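Local coordinates for pyridoxamine 5-phosphate-dependent dehydrase (Escherichia coli, PDB 2R0T), which catalyses removal of the 3'-hydroxyl from GDP-4-keto-6-deoxy-D-mannose by coupled transamination and deoxygenation, a step toward the O-antigen sugar L-colitose, at residues R333-G338 with E362-N367; R215-T220 with G248-P253; E280-K285 with D380-L385; K130-V135 with I156-D161. The protein carries 1 engineered substitution. All blocks are in the same frame, centred on the assembly; numbering follows the deposited sequence.

Contact 1 (R333-G338 with E362-N367). With PGU (N-({3-hydroxy-2-methyl-5-[(phosphonooxy)methyl]pyridin-4-yl}methyl)-L-glutamic acid), chain C.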
# COMPACT_ATOMS: atom_id res chain seq x y z
N ARG A 333 22.67 0.12 -15.37
CA ARG A 333 21.28 -0.05 -15.79
C ARG A 333 20.95 1.20 -16.59
O ARG A 333 21.78 2.10 -16.76
CB ARG A 333 20.41 -0.13 -14.56
CG ARG A 333 20.75 1.07 -13.66
CD ARG A 333 19.93 1.11 -12.40
NE ARG A 333 18.63 1.72 -12.72
CZ ARG A 333 17.58 1.83 -11.90
NH1 ARG A 333 17.62 1.32 -10.68
NH2 ARG A 333 16.47 2.42 -12.32
N PRO A 334 19.74 1.24 -17.13
CA PRO A 334 19.34 2.43 -17.88
C PRO A 334 19.25 3.59 -16.88
O PRO A 334 19.29 3.40 -15.68
CB PRO A 334 17.92 2.11 -18.36
CG PRO A 334 17.48 0.90 -17.65
CD PRO A 334 18.76 0.16 -17.29
N ILE A 335 19.06 4.81 -17.35
CA ILE A 335 18.96 5.89 -16.41
C ILE A 335 17.52 5.85 -15.96
O ILE A 335 16.62 6.12 -16.77
CB ILE A 335 19.29 7.26 -17.07
CG1 ILE A 335 20.79 7.36 -17.32
CG2 ILE A 335 18.85 8.43 -16.18
CD1 ILE A 335 21.17 8.38 -18.34
N VAL A 336 17.33 5.60 -14.66
CA VAL A 336 16.00 5.52 -14.04
C VAL A 336 15.31 4.46 -14.87
O VAL A 336 15.77 3.34 -14.88
CB VAL A 336 15.22 6.86 -14.07
CG1 VAL A 336 14.00 6.64 -13.25
CG2 VAL A 336 16.09 7.91 -13.44
N THR A 337 14.28 4.79 -15.64
CA THR A 337 13.71 3.77 -16.52
C THR A 337 13.76 4.18 -17.99
O THR A 337 13.08 3.61 -18.82
CB THR A 337 12.30 3.39 -16.11
OG1 THR A 337 11.37 4.40 -16.55
CG2 THR A 337 12.28 3.26 -14.60
N GLY A 338 14.59 5.16 -18.34
CA GLY A 338 14.68 5.61 -19.73
C GLY A 338 13.46 6.47 -20.01
O GLY A 338 12.83 6.97 -19.10
N GLU A 362 14.18 10.51 -25.47
CA GLU A 362 14.38 9.50 -26.51
C GLU A 362 15.86 9.26 -26.69
O GLU A 362 16.34 8.12 -26.71
CB GLU A 362 13.76 10.01 -27.84
CG GLU A 362 12.47 9.28 -28.30
CD GLU A 362 11.73 9.94 -29.50
OE1 GLU A 362 12.33 10.07 -30.60
OE2 GLU A 362 10.53 10.28 -29.34
N TYR A 363 16.60 10.35 -26.81
CA TYR A 363 18.03 10.15 -26.97
C TYR A 363 18.59 9.42 -25.74
O TYR A 363 19.39 8.45 -25.79
CB TYR A 363 18.65 11.53 -27.08
CG TYR A 363 20.09 11.38 -27.42
CD1 TYR A 363 20.47 10.99 -28.68
CD2 TYR A 363 21.08 11.51 -26.46
CE1 TYR A 363 21.78 10.79 -28.99
CE2 TYR A 363 22.40 11.35 -26.77
CZ TYR A 363 22.75 10.98 -28.04
OH TYR A 363 24.06 10.78 -28.39
N LEU A 364 18.17 9.91 -24.58
CA LEU A 364 18.63 9.29 -23.35
C LEU A 364 18.27 7.80 -23.38
O LEU A 364 19.06 6.94 -23.02
CB LEU A 364 17.84 9.89 -22.21
CG LEU A 364 18.02 9.37 -20.79
CD1 LEU A 364 17.79 10.59 -19.90
CD2 LEU A 364 17.01 8.27 -20.43
N ASP A 365 17.02 7.51 -23.73
CA ASP A 365 16.57 6.14 -23.73
C ASP A 365 17.51 5.21 -24.47
O ASP A 365 17.68 4.06 -24.07
CB ASP A 365 15.24 6.05 -24.42
CG ASP A 365 14.58 4.75 -24.10
OD1 ASP A 365 14.58 3.85 -24.95
OD2 ASP A 365 14.19 4.57 -22.93
N LYS A 366 18.08 5.70 -25.56
CA LYS A 366 18.99 4.86 -26.34
C LYS A 366 20.45 5.03 -26.02
O LYS A 366 21.28 4.18 -26.35
CB LYS A 366 18.81 5.05 -27.85
CG LYS A 366 17.36 5.18 -28.25
CD LYS A 366 17.15 6.56 -28.87
CE LYS A 366 15.67 6.90 -29.11
NZ LYS A 366 15.45 8.37 -29.31
N ASN A 367 20.79 6.18 -25.44
CA ASN A 367 22.20 6.42 -25.13
C ASN A 367 22.70 6.69 -23.74
O ASN A 367 23.82 7.16 -23.56
CB ASN A 367 22.69 7.55 -26.00
CG ASN A 367 22.31 7.33 -27.42
OD1 ASN A 367 22.86 6.46 -28.10
ND2 ASN A 367 21.31 8.06 -27.86
N1 PGU C . 9.67 7.71 -7.20
C2 PGU C . 10.89 7.78 -7.66
C2A PGU C . 11.24 9.00 -8.48
C3 PGU C . 11.83 6.75 -7.40
O3 PGU C . 13.10 6.79 -7.85
C4 PGU C . 11.44 5.61 -6.67
C4A PGU C . 12.40 4.47 -6.44
C5 PGU C . 10.09 5.56 -6.25
C6 PGU C . 9.25 6.64 -6.50
C5A PGU C . 9.54 4.35 -5.56
O4P PGU C . 9.76 4.42 -4.20
P PGU C . 9.67 2.97 -3.59
O1P PGU C . 10.00 3.15 -2.04
O2P PGU C . 10.74 2.04 -4.28
O3P PGU C . 8.28 2.32 -3.92
N PGU C . 12.63 3.73 -7.70
CA PGU C . 13.40 2.46 -7.47
CB PGU C . 12.41 1.27 -7.46
CG PGU C . 12.94 0.22 -6.52
CD PGU C . 11.79 -0.63 -6.00
OE1 PGU C . 11.75 -1.86 -6.31
OE2 PGU C . 10.87 -0.10 -5.23
C PGU C . 14.41 2.25 -8.63
O PGU C . 14.86 1.08 -8.88
OXT PGU C . 14.77 3.25 -9.37
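The carboxylate of Asp365 rests against Gly338, its OD2 lying 3.4 Å from Gly338 CA, while at the far end of the loop the flat guanidinium of Arg333 takes its partners at the edge and in plane: the Val336 carbonyl and the alpha-carboxylate of the trapped PLP-glutamate adduct. On one face of the Tyr363 ring sits Asn367 ND2, 3.0 Å above the plane and offset toward the rim; the hydroxyl of that tyrosine is bonded to Ile310 O. Between the segments the touching is mostly apolar. Leu364 has CG anti to its backbone N (chi1 176°), which brings CD2 to 3.6 Å from Gly338 CA, and CD1 of Ile335 crosses over to meet Leu364 CG at 4.1 Å. Ile335 to Gly338 form a type II' beta turn, closed by the Gly338 N to Ile335 O bond, and this turn settles on helix 359-367. The hydrogen-bond partner of Asp365 OD2 is Asn339 N, just beyond the turn. On the ligand side, Arg333 NH2 donates to Val336 O at 2.8 Å, reaching it from above the carbonyl plane, with a weaker bond from NE to Pro334 O. Arg333 NH1 then makes a long, weak bond of 3.3 Å to atom O of the adduct, though nearly straight (166°). Phe242 of the second subunit packs on the same arginine. The loop's own carbonyls, chiefly Val336 O, thus help fix the rotation of the guanidinium, consistent with an orientation set in advance for the glutamate alpha-carboxylate of the adduct.

Contact 2 (R215-T220 with G248-P253). With PGU (N-({3-hydroxy-2-methyl-5-[(phosphonooxy)methyl]pyridin-4-yl}methyl)-L-glutamic acid), chain D.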
# COMPACT_ATOMS: atom_id res chain seq x y z
N ARG A 215 -4.14 7.36 5.17
CA ARG A 215 -3.03 6.39 5.34
C ARG A 215 -3.54 5.14 6.04
O ARG A 215 -2.99 4.06 5.92
CB ARG A 215 -1.85 6.94 6.18
CG ARG A 215 -0.86 5.84 6.75
CD ARG A 215 0.31 6.46 7.54
NE ARG A 215 -0.04 6.95 8.89
CZ ARG A 215 0.80 7.55 9.74
NH1 ARG A 215 2.09 7.71 9.43
NH2 ARG A 215 0.34 7.98 10.92
N ALA A 216 -4.62 5.28 6.78
CA ALA A 216 -5.03 4.13 7.53
C ALA A 216 -6.50 4.05 7.66
O ALA A 216 -7.00 4.56 8.65
CB ALA A 216 -4.45 4.23 8.95
N HIS A 217 -7.16 3.33 6.76
CA HIS A 217 -8.57 3.03 6.86
C HIS A 217 -9.58 4.14 6.71
O HIS A 217 -10.79 3.85 6.81
CB HIS A 217 -8.83 2.26 8.17
CG HIS A 217 -7.92 1.07 8.35
ND1 HIS A 217 -7.99 -0.04 7.53
CD2 HIS A 217 -6.92 0.82 9.22
CE1 HIS A 217 -7.06 -0.90 7.87
NE2 HIS A 217 -6.40 -0.42 8.91
N GLY A 218 -9.12 5.39 6.45
CA GLY A 218 -10.06 6.54 6.31
C GLY A 218 -10.70 6.94 7.65
O GLY A 218 -11.70 7.65 7.67
N TRP A 219 -10.14 6.44 8.75
CA TRP A 219 -10.61 6.73 10.11
C TRP A 219 -10.01 7.96 10.78
O TRP A 219 -9.16 8.69 10.23
CB TRP A 219 -10.44 5.53 11.03
CG TRP A 219 -8.99 5.24 11.43
CD1 TRP A 219 -7.91 6.12 11.51
CD2 TRP A 219 -8.50 3.96 11.85
NE1 TRP A 219 -6.78 5.44 11.92
CE2 TRP A 219 -7.12 4.13 12.15
CE3 TRP A 219 -9.10 2.70 12.01
CZ2 TRP A 219 -6.32 3.06 12.55
CZ3 TRP A 219 -8.31 1.65 12.44
CH2 TRP A 219 -6.93 1.83 12.68
N THR A 220 -10.45 8.18 12.01
CA THR A 220 -10.03 9.37 12.75
C THR A 220 -9.15 9.14 13.97
O THR A 220 -8.82 10.09 14.70
CB THR A 220 -11.27 10.13 13.21
OG1 THR A 220 -11.88 9.38 14.26
CG2 THR A 220 -12.28 10.28 12.06
N GLY A 248 -9.81 6.00 2.13
CA GLY A 248 -8.36 5.95 2.18
C GLY A 248 -7.83 4.57 1.88
O GLY A 248 -8.39 3.85 1.06
N TYR A 249 -6.75 4.22 2.56
CA TYR A 249 -6.05 2.96 2.38
C TYR A 249 -5.49 2.52 3.71
O TYR A 249 -5.60 3.20 4.73
CB TYR A 249 -4.84 3.22 1.47
CG TYR A 249 -5.20 3.74 0.08
CD1 TYR A 249 -5.30 5.11 -0.20
CD2 TYR A 249 -5.43 2.84 -0.97
CE1 TYR A 249 -5.54 5.55 -1.53
CE2 TYR A 249 -5.74 3.25 -2.24
CZ TYR A 249 -5.83 4.59 -2.51
OH TYR A 249 -6.17 4.94 -3.81
N ASN A 250 -4.85 1.36 3.72
CA ASN A 250 -4.06 0.99 4.89
C ASN A 250 -2.65 0.86 4.29
O ASN A 250 -2.36 -0.10 3.58
CB ASN A 250 -4.49 -0.30 5.60
CG ASN A 250 -3.42 -0.81 6.50
OD1 ASN A 250 -2.39 -0.17 6.64
ND2 ASN A 250 -3.62 -1.97 7.09
N VAL A 251 -1.87 1.93 4.41
CA VAL A 251 -0.47 2.01 3.93
C VAL A 251 0.51 2.41 5.05
O VAL A 251 1.53 3.07 4.86
CB VAL A 251 -0.24 2.86 2.66
CG1 VAL A 251 -1.01 2.23 1.52
CG2 VAL A 251 -0.54 4.35 2.83
N ARG A 252 0.16 1.95 6.25
CA ARG A 252 0.93 2.16 7.47
C ARG A 252 2.26 1.44 7.33
O ARG A 252 2.32 0.28 6.81
CB ARG A 252 0.19 1.52 8.67
CG ARG A 252 -1.25 2.02 8.97
CD ARG A 252 -1.86 1.40 10.28
NE ARG A 252 -2.09 -0.05 10.16
CZ ARG A 252 -3.18 -0.69 10.57
NH1 ARG A 252 -4.11 -0.00 11.20
NH2 ARG A 252 -3.30 -2.01 10.37
N PRO A 253 3.30 2.10 7.85
CA PRO A 253 4.65 1.50 7.93
C PRO A 253 4.72 0.67 9.21
O PRO A 253 3.96 0.90 10.16
CB PRO A 253 5.60 2.70 8.07
CG PRO A 253 4.70 3.94 8.37
CD PRO A 253 3.26 3.50 8.38
N1 PGU D . -11.44 -6.55 5.60
C2 PGU D . -12.01 -7.11 6.64
C2A PGU D . -13.34 -7.79 6.47
C3 PGU D . -11.43 -7.13 7.91
O3 PGU D . -12.05 -7.76 8.93
C4 PGU D . -10.21 -6.53 8.17
C4A PGU D . -9.59 -6.62 9.59
C5 PGU D . -9.67 -5.84 7.00
C6 PGU D . -10.30 -5.90 5.76
C5A PGU D . -8.40 -5.03 7.01
O4P PGU D . -7.32 -5.83 6.54
P PGU D . -5.95 -5.27 7.19
O1P PGU D . -4.91 -6.50 7.14
O2P PGU D . -6.25 -4.81 8.72
O3P PGU D . -5.47 -4.00 6.36
N PGU D . -10.04 -5.44 10.38
CA PGU D . -9.31 -5.20 11.43
CB PGU D . -8.55 -3.88 11.20
CG PGU D . -7.11 -4.04 11.67
CD PGU D . -6.28 -2.85 11.18
OE1 PGU D . -5.58 -2.97 10.11
OE2 PGU D . -6.28 -1.76 11.84
C PGU D . -10.29 -4.98 12.58
O PGU D . -9.93 -4.32 13.61
OXT PGU D . -11.50 -5.40 12.47
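Arg252 runs alongside Ala216 before swinging into the ligand site. Its CB sends CG away from the carbonyl carbon (chi1 -58°), laying CG 3.9 Å from Ala216 CB; CD passes the same methyl. The chain then bends at chi3, NE pairs with Glu196 of the second subunit, and the guanidinium turns to the side-chain carboxylate of the PLP-glutamate adduct. NH1 donates to adduct OE2 at 2.9 Å, almost straight (163°). NH2 reaches adduct OE1 at 2.5 Å, shorter than expected, so the exact length is doubtful. The carboxylate thus lies at the edge of the guanidinium, as does Trp219 CH2, 3.7 Å from Arg252 NH1. His217 NE2 lies over one guanidinium face, with the imidazole plane turned 70° from it, and makes a weak bond to OE1 of the same carboxylate.

The backbones beneath are bridged once, at Ala216 and Asn250: Val251 N donates to Arg215 O at 2.8 Å and His217 N to Tyr249 O at 2.6 Å, the latter from well above the carbonyl plane. A type I' turn from Ala216 to Trp219 carries the histidine and indole out to the ligand. These are loops that one subunit of a DegT-family, aspartate aminotransferase-like dimer lends to its partner's active site, where Ser59 and Ser185 of the second subunit also bind the adduct. His217 and Asn250 point the same way, CE1 of the ring 3.5 Å from Asn250 CB. Beyond it, Asn250 ND2 gives a 2.8 Å bond to phosphate O3P and has a further acceptor in Glu196 of the second subunit.

Contact 3 (E280-K285 with D380-L385)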
# COMPACT_ATOMS: atom_id res chain seq x y z
N GLU A 280 32.49 14.46 -6.61
CA GLU A 280 33.52 15.43 -6.97
C GLU A 280 34.73 14.78 -7.71
O GLU A 280 35.18 15.21 -8.78
CB GLU A 280 33.90 16.13 -5.67
CG GLU A 280 34.56 17.47 -5.77
CD GLU A 280 35.48 17.67 -4.55
OE1 GLU A 280 35.63 16.70 -3.75
OE2 GLU A 280 36.06 18.77 -4.39
N TYR A 281 35.22 13.68 -7.17
CA TYR A 281 36.28 12.92 -7.80
C TYR A 281 35.87 12.32 -9.15
O TYR A 281 36.66 12.28 -10.12
CB TYR A 281 36.64 11.79 -6.86
CG TYR A 281 37.84 10.97 -7.26
CD1 TYR A 281 39.13 11.42 -7.01
CD2 TYR A 281 37.67 9.70 -7.84
CE1 TYR A 281 40.25 10.64 -7.31
CE2 TYR A 281 38.78 8.91 -8.17
CZ TYR A 281 40.06 9.41 -7.91
OH TYR A 281 41.18 8.69 -8.22
N PHE A 282 34.64 11.83 -9.21
CA PHE A 282 34.07 11.28 -10.43
C PHE A 282 34.06 12.38 -11.48
O PHE A 282 34.49 12.16 -12.59
CB PHE A 282 32.58 10.99 -10.20
CG PHE A 282 31.85 10.64 -11.46
CD1 PHE A 282 32.15 9.45 -12.12
CD2 PHE A 282 30.80 11.42 -11.93
CE1 PHE A 282 31.50 9.07 -13.23
CE2 PHE A 282 30.14 11.04 -13.10
CZ PHE A 282 30.51 9.88 -13.76
N LEU A 283 33.50 13.53 -11.18
CA LEU A 283 33.43 14.58 -12.17
C LEU A 283 34.81 14.96 -12.62
O LEU A 283 35.02 15.40 -13.75
CB LEU A 283 32.83 15.79 -11.51
CG LEU A 283 31.41 15.42 -11.12
CD1 LEU A 283 30.85 16.51 -10.26
CD2 LEU A 283 30.59 15.31 -12.39
N ASP A 284 35.76 14.88 -11.71
CA ASP A 284 37.09 15.27 -12.08
C ASP A 284 37.63 14.30 -13.12
O ASP A 284 38.19 14.72 -14.13
CB ASP A 284 38.00 15.30 -10.87
CG ASP A 284 39.39 15.74 -11.23
OD1 ASP A 284 40.23 14.85 -11.48
OD2 ASP A 284 39.59 16.97 -11.28
N LYS A 285 37.45 13.01 -12.87
CA LYS A 285 37.91 11.99 -13.79
C LYS A 285 37.17 12.00 -15.13
O LYS A 285 37.71 11.57 -16.17
CB LYS A 285 37.74 10.61 -13.16
CG LYS A 285 38.85 10.24 -12.21
CD LYS A 285 40.07 9.74 -12.98
CE LYS A 285 40.93 8.77 -12.17
NZ LYS A 285 41.73 7.85 -13.04
N ASP A 380 38.79 4.12 -5.83
CA ASP A 380 39.34 2.98 -6.56
C ASP A 380 38.42 2.64 -7.75
O ASP A 380 38.85 2.42 -8.90
CB ASP A 380 39.36 1.79 -5.57
CG ASP A 380 40.44 0.74 -5.88
OD1 ASP A 380 41.63 1.05 -5.66
OD2 ASP A 380 40.09 -0.41 -6.29
N GLU A 381 37.14 2.54 -7.46
CA GLU A 381 36.16 2.08 -8.42
C GLU A 381 36.02 3.05 -9.54
O GLU A 381 35.91 2.68 -10.70
CB GLU A 381 34.84 1.82 -7.70
CG GLU A 381 34.90 0.58 -6.74
CD GLU A 381 35.57 0.78 -5.36
OE1 GLU A 381 36.19 1.83 -5.05
OE2 GLU A 381 35.47 -0.17 -4.56
N ILE A 382 36.10 4.32 -9.18
CA ILE A 382 35.95 5.32 -10.18
C ILE A 382 37.09 5.33 -11.16
O ILE A 382 36.86 5.44 -12.36
CB ILE A 382 35.68 6.66 -9.57
CG1 ILE A 382 34.36 6.50 -8.81
CG2 ILE A 382 35.65 7.73 -10.69
CD1 ILE A 382 33.86 7.70 -8.10
N ASP A 383 38.31 5.20 -10.62
CA ASP A 383 39.56 5.15 -11.41
C ASP A 383 39.55 4.00 -12.41
O ASP A 383 40.04 4.12 -13.53
CB ASP A 383 40.81 4.94 -10.53
CG ASP A 383 41.25 6.21 -9.81
OD1 ASP A 383 40.51 7.22 -9.89
OD2 ASP A 383 42.33 6.20 -9.18
N TYR A 384 38.94 2.90 -11.98
CA TYR A 384 38.76 1.71 -12.80
C TYR A 384 37.64 1.91 -13.82
O TYR A 384 37.73 1.54 -14.97
CB TYR A 384 38.33 0.61 -11.83
CG TYR A 384 38.09 -0.73 -12.47
CD1 TYR A 384 39.06 -1.30 -13.30
CD2 TYR A 384 36.92 -1.44 -12.22
CE1 TYR A 384 38.85 -2.55 -13.88
CE2 TYR A 384 36.70 -2.69 -12.79
CZ TYR A 384 37.66 -3.24 -13.62
OH TYR A 384 37.44 -4.48 -14.20
N LEU A 385 36.54 2.50 -13.37
CA LEU A 385 35.43 2.74 -14.25
C LEU A 385 35.98 3.57 -15.42
O LEU A 385 35.57 3.45 -16.57
CB LEU A 385 34.46 3.63 -13.47
CG LEU A 385 33.31 4.30 -14.23
CD1 LEU A 385 32.45 3.23 -14.86
CD2 LEU A 385 32.49 5.19 -13.30
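With CG anti to its backbone N (chi1 -173°), Tyr281 sends its ring across to the neighbouring helix, and Asp383, with CG beside its backbone N (chi1 -77°), brings its carboxylate to the hydroxyl. The two belong to a nearly parallel helix pair: the long helix 255-286 and the C-terminal helix 379-388, whose segment axes come within 10.0 Å at a crossing angle of -19°. The polar group lies at the partly exposed side of the pair. Tyr281 OH donates to Asp383 OD1, which meets the ring at its edge and close to its plane, but the modelled separation is too short to be taken literally. Lys285 bends at chi2 to bring NZ to the same oxygen in a salt bridge, equally uncertain because OD1 is modelled too close to a neighbour and its place is less sure.

Sounder are the apolar contacts of Ile382, which points at helix 255-286 and fits CG2 against Phe282 CA at 3.9 Å and against Tyr281 CD2 at 4.0 Å, while its CD1 meets Phe282 CB at 4.1 Å. The Phe282 ring also stacks on Phe306 of strand 305-310, so this helix pair adjoins the three-stranded sheet. Asp380, which has been seen to bind magnesium in a crystal of this protein, points away from helix 255-286 and has no metal here. One helical turn beyond Ile382, Leu385 CD2 lies at the edge of the Phe282 ring, 4.0 Å from CE1.

Contact 4 (K130-V135 with I156-D161). With PGU (N-({3-hydroxy-2-methyl-5-[(phosphonooxy)methyl]pyridin-4-yl}methyl)-L-glutamic acid), chain C.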
# COMPACT_ATOMS: atom_id res chain seq x y z
N LYS A 130 -3.20 22.73 -13.68
CA LYS A 130 -3.53 22.83 -12.27
C LYS A 130 -2.37 22.56 -11.36
O LYS A 130 -2.36 22.94 -10.19
CB LYS A 130 -4.54 21.77 -11.91
CG LYS A 130 -5.75 21.90 -12.75
CD LYS A 130 -6.20 23.35 -12.65
CE LYS A 130 -7.72 23.47 -12.72
NZ LYS A 130 -8.27 23.34 -14.12
N ALA A 131 -1.41 21.81 -11.86
CA ALA A 131 -0.32 21.39 -11.00
C ALA A 131 0.81 20.92 -11.83
O ALA A 131 0.62 20.60 -13.01
CB ALA A 131 -0.77 20.21 -10.15
N ILE A 132 1.98 20.93 -11.20
CA ILE A 132 3.24 20.49 -11.80
C ILE A 132 3.88 19.51 -10.84
O ILE A 132 4.09 19.81 -9.68
CB ILE A 132 4.26 21.61 -12.03
CG1 ILE A 132 3.68 22.64 -13.00
CG2 ILE A 132 5.50 21.01 -12.69
CD1 ILE A 132 4.53 23.89 -13.21
N LEU A 133 4.13 18.31 -11.32
CA LEU A 133 4.72 17.31 -10.45
C LEU A 133 6.16 17.20 -10.94
O LEU A 133 6.43 16.66 -12.02
CB LEU A 133 3.98 15.99 -10.63
CG LEU A 133 4.55 14.72 -10.02
CD1 LEU A 133 5.30 14.97 -8.78
CD2 LEU A 133 3.43 13.80 -9.69
N THR A 134 7.11 17.74 -10.19
CA THR A 134 8.50 17.60 -10.61
C THR A 134 9.13 16.38 -9.88
O THR A 134 8.66 15.89 -8.82
CB THR A 134 9.34 18.85 -10.23
OG1 THR A 134 9.39 18.98 -8.80
CG2 THR A 134 8.70 20.11 -10.75
N VAL A 135 10.24 15.93 -10.46
CA VAL A 135 10.95 14.81 -9.88
C VAL A 135 12.39 15.30 -9.78
O VAL A 135 12.87 15.82 -10.78
CB VAL A 135 10.86 13.62 -10.87
CG1 VAL A 135 11.73 12.45 -10.42
CG2 VAL A 135 9.41 13.14 -11.04
N ILE A 156 -1.48 27.13 -9.62
CA ILE A 156 -0.86 25.93 -10.13
C ILE A 156 -0.11 25.32 -8.98
O ILE A 156 0.79 25.94 -8.47
CB ILE A 156 0.17 26.29 -11.18
CG1 ILE A 156 -0.52 27.07 -12.30
CG2 ILE A 156 0.88 25.05 -11.70
CD1 ILE A 156 0.43 27.49 -13.41
N ILE A 157 -0.51 24.14 -8.54
CA ILE A 157 0.21 23.50 -7.45
C ILE A 157 1.57 22.87 -7.84
O ILE A 157 1.76 22.31 -8.91
CB ILE A 157 -0.64 22.45 -6.76
CG1 ILE A 157 -2.04 23.04 -6.49
CG2 ILE A 157 0.08 21.93 -5.54
CD1 ILE A 157 -3.09 22.71 -7.52
N LEU A 158 2.54 22.98 -6.94
CA LEU A 158 3.84 22.41 -7.23
C LEU A 158 4.04 21.18 -6.33
O LEU A 158 3.77 21.21 -5.14
CB LEU A 158 4.93 23.45 -7.03
CG LEU A 158 6.30 22.80 -7.16
CD1 LEU A 158 6.58 22.48 -8.62
CD2 LEU A 158 7.31 23.73 -6.61
N LEU A 159 4.51 20.09 -6.91
CA LEU A 159 4.64 18.87 -6.12
C LEU A 159 6.00 18.33 -6.43
O LEU A 159 6.52 18.64 -7.48
CB LEU A 159 3.63 17.85 -6.63
CG LEU A 159 2.17 18.20 -6.40
CD1 LEU A 159 1.32 17.05 -6.85
CD2 LEU A 159 1.94 18.29 -4.94
N GLU A 160 6.59 17.54 -5.53
CA GLU A 160 7.89 16.94 -5.82
C GLU A 160 7.90 15.46 -5.50
O GLU A 160 7.62 15.09 -4.35
CB GLU A 160 9.01 17.51 -4.92
CG GLU A 160 9.31 19.02 -5.08
CD GLU A 160 10.36 19.50 -4.08
OE1 GLU A 160 11.56 19.12 -4.27
OE2 GLU A 160 9.99 20.18 -3.09
N ASP A 161 8.35 14.64 -6.47
CA ASP A 161 8.74 13.26 -6.17
C ASP A 161 10.28 13.38 -5.89
O ASP A 161 11.11 13.70 -6.78
CB ASP A 161 8.46 12.29 -7.30
CG ASP A 161 8.97 10.89 -7.00
OD1 ASP A 161 9.77 10.65 -6.07
OD2 ASP A 161 8.60 10.00 -7.78
N1 PGU C . 9.67 7.71 -7.20
C2 PGU C . 10.89 7.78 -7.66
C2A PGU C . 11.24 9.00 -8.48
C3 PGU C . 11.83 6.75 -7.40
O3 PGU C . 13.10 6.79 -7.85
C4 PGU C . 11.44 5.61 -6.67
C4A PGU C . 12.40 4.47 -6.44
C5 PGU C . 10.09 5.56 -6.25
C6 PGU C . 9.25 6.64 -6.50
C5A PGU C . 9.54 4.35 -5.56
O4P PGU C . 9.76 4.42 -4.20
P PGU C . 9.67 2.97 -3.59
O1P PGU C . 10.00 3.15 -2.04
O2P PGU C . 10.74 2.04 -4.28
O3P PGU C . 8.28 2.32 -3.92
N PGU C . 12.63 3.73 -7.70
CA PGU C . 13.40 2.46 -7.47
CB PGU C . 12.41 1.27 -7.46
CG PGU C . 12.94 0.22 -6.52
CD PGU C . 11.79 -0.63 -6.00
OE1 PGU C . 11.75 -1.86 -6.31
OE2 PGU C . 10.87 -0.10 -5.23
C PGU C . 14.41 2.25 -8.63
O PGU C . 14.86 1.08 -8.88
OXT PGU C . 14.77 3.25 -9.37
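Leu159 O is gripped twice by Thr134: by the backbone N at 2.9 Å and by the side-chain OG1 at 3.2 Å. Thr134 holds OG1 between its backbone N and carbonyl carbon (chi1 64°), the rotation that turns the hydroxyl back to the neighbouring strand and leaves CG2 to meet Leu158 CD1 at 3.8 Å. Along the rest of the ladder Ile132 N bonds to Ile157 O, Leu159 N to Ile132 O and Asp161 N to Thr134 O, the regular alternation of a parallel pair.

These are the two strands of a beta-alpha-beta unit, 129-135 and 157-161, joined through helix 144-151 and lying side by side within the large mixed sheet of an aspartate aminotransferase-like fold. Thr134, Leu158 and Glu160 point to the face covered by that helix, where Phe144 packs on them; Glu160 is buried, its carboxylate taken up by Gly176 N, Gly179 N and the side chain of Asn136. On the opposite face Leu133 CD1 touches Leu159 CB at 4.0 Å, and Leu159 in turn packs on helix 58-68.

At the C-terminal end Val135 and Asp161 lie side by side, Val135 CG2 4.0 Å from Asp161 CB. Asp161 places CG anti to its backbone N (chi1 175°) and sets OD2 2.6 Å from the pyridine N1 of the bound PLP-glutamate adduct, the position the aspartate holds in PLP enzymes of this fold. Cys163 N steadies OD1, while Thr93 and Asn62 donate to OD2. Val135 CG1 lies 4.0 Å from the adduct methyl C2A.

How the contacts relate
Along the chain the order is contact 4, then contact 2, then contact 3, whose loop encloses contact 1. Contact 4 lies in the large sheet; contact 1 sets the loop before helix 344-347 on helix 359-367; their centres are about 23 Å apart, and both touch one bound adduct. Contact 2, with its centre about 36 Å from that of contact 1 and across the middle of the chain, touches the other adduct, in the site shared with the second subunit. Each active site therefore draws on both chains. Contact 3, its centre about 45 Å from that of contact 2, touches neither adduct nor another chain and joins the long helix 255-286 to the C-terminal helix 379-388.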